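Local coordinates for hydroxyglutarate synthase (Oryza sativa, PDB 6W1K), which catalyses the iron(II)-dependent decarboxylation and hydroxylation of 2-oxoadipate to D-2-hydroxyglutarate in plant lysine catabolism, at residues A[137-140]-A[141-145]. Sequence-based numbering, arbitrary orientation.
Sequences QDII and QKYIR
Tyr143 lies one helical turn beyond Ile139 and beside it, both side chains pointing the same way. Its CB is 3.8 Å from Ile140 O. CG, set beside the backbone N (chi1 -72°), is 4.0 Å from Ile139 O, and the ring turns back over the preceding turn. CD2 comes 3.1 Å from Ile139 O, which also accepts the hydrogen bond from Tyr143 N (3.3 Å, N-H...O angle 161°). Further out, CE2 meets Ile139 CG2 at 3.9 Å, this methyl lying in the ring plane, at the edge. The tip, OH, is hydrogen-bonded to Asp172 OD2 and Ile169 N; Lys142 NZ makes a salt bridge to that Asp172 oxygen. Replacing this tyrosine by alanine is likely to leave Ile139 CG2 without its aromatic neighbour and Asp172 without the hydroxyl. Likewise Ile140 CG2 is 4.1 Å from Ile144 CG1, and Ile140 O accepts from Ile144 N (N-H...O angle 170°), the i to i+4 bonding of a regular alpha-helix. A water donates to Gln137 O (2.9 Å) and Gln141 OE1 (2.8 Å), while Gln141 NE2 is hydrogen-bonded to Asp68 OD1. Amphipathic helix 134-147, following strand 121-127, thus packs Ile139 and Ile140 on helix 170-179, with Ile144 touching loop residues Asp68 and Tyr70.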
# COMPACT_ATOMS: atom_id res chain seq x y z
N GLN A 137 6.01 23.81 -3.26
CA GLN A 137 6.16 23.48 -4.68
C GLN A 137 7.61 23.64 -5.11
O GLN A 137 8.12 22.84 -5.90
CB GLN A 137 5.25 24.35 -5.54
CG GLN A 137 3.80 24.10 -5.32
CD GLN A 137 2.93 24.74 -6.37
OE1 GLN A 137 3.21 24.66 -7.57
NE2 GLN A 137 1.85 25.37 -5.94
N ASP A 138 8.29 24.69 -4.62
CA ASP A 138 9.65 24.94 -5.07
C ASP A 138 10.62 23.92 -4.48
O ASP A 138 11.60 23.55 -5.12
CB ASP A 138 10.12 26.34 -4.69
CG ASP A 138 9.45 27.43 -5.51
OD1 ASP A 138 8.77 27.11 -6.51
OD2 ASP A 138 9.60 28.61 -5.14
N ILE A 139 10.37 23.48 -3.24
CA ILE A 139 11.22 22.47 -2.63
C ILE A 139 11.09 21.15 -3.40
O ILE A 139 12.08 20.52 -3.77
CB ILE A 139 10.86 22.30 -1.15
CG1 ILE A 139 11.36 23.46 -0.30
CG2 ILE A 139 11.43 20.95 -0.63
CD1 ILE A 139 10.68 23.52 1.05
N ILE A 140 9.85 20.75 -3.68
CA ILE A 140 9.65 19.51 -4.41
C ILE A 140 10.25 19.60 -5.80
O ILE A 140 10.90 18.66 -6.28
CB ILE A 140 8.15 19.17 -4.45
CG1 ILE A 140 7.70 18.76 -3.06
CG2 ILE A 140 7.86 18.05 -5.47
CD1 ILE A 140 6.17 18.82 -2.84
N GLN A 141 10.05 20.74 -6.47
CA GLN A 141 10.61 20.93 -7.80
C GLN A 141 12.13 20.81 -7.78
O GLN A 141 12.72 20.31 -8.74
CB GLN A 141 10.20 22.28 -8.36
CG GLN A 141 10.39 22.41 -9.83
CD GLN A 141 9.50 21.46 -10.63
OE1 GLN A 141 8.33 21.21 -10.29
NE2 GLN A 141 10.06 20.91 -11.71
N LYS A 142 12.78 21.31 -6.72
CA LYS A 142 14.23 21.21 -6.63
C LYS A 142 14.67 19.74 -6.66
O LYS A 142 15.61 19.37 -7.36
CB LYS A 142 14.75 21.89 -5.36
CG LYS A 142 16.25 21.65 -5.09
CD LYS A 142 16.77 22.42 -3.87
CE LYS A 142 16.18 21.87 -2.57
NZ LYS A 142 16.90 22.40 -1.35
N TYR A 143 14.02 18.91 -5.85
CA TYR A 143 14.41 17.51 -5.81
C TYR A 143 14.07 16.81 -7.11
O TYR A 143 14.89 16.02 -7.63
CB TYR A 143 13.78 16.82 -4.62
CG TYR A 143 14.43 17.28 -3.36
CD1 TYR A 143 15.68 16.80 -2.99
CD2 TYR A 143 13.86 18.24 -2.58
CE1 TYR A 143 16.30 17.23 -1.86
CE2 TYR A 143 14.46 18.65 -1.45
CZ TYR A 143 15.70 18.15 -1.08
OH TYR A 143 16.36 18.58 0.05
N ILE A 144 12.90 17.10 -7.68
CA ILE A 144 12.53 16.51 -8.97
C ILE A 144 13.59 16.84 -10.02
O ILE A 144 13.97 15.99 -10.84
CB ILE A 144 11.14 16.99 -9.41
CG1 ILE A 144 10.00 16.41 -8.56
CG2 ILE A 144 10.90 16.66 -10.88
CD1 ILE A 144 10.03 14.99 -8.37
N ARG A 145 14.09 18.08 -10.03
CA ARG A 145 15.15 18.44 -10.98
C ARG A 145 16.41 17.59 -10.75
O ARG A 145 17.03 17.14 -11.72
CB ARG A 145 15.47 19.93 -10.91
CG ARG A 145 14.38 20.81 -11.56
CD ARG A 145 14.08 20.43 -13.04
NE ARG A 145 12.79 19.73 -13.22
CZ ARG A 145 12.59 18.68 -14.02
NH1 ARG A 145 13.60 18.19 -14.75
NH2 ARG A 145 11.39 18.12 -14.10
O HOH W 1 6.82 21.37 -7.99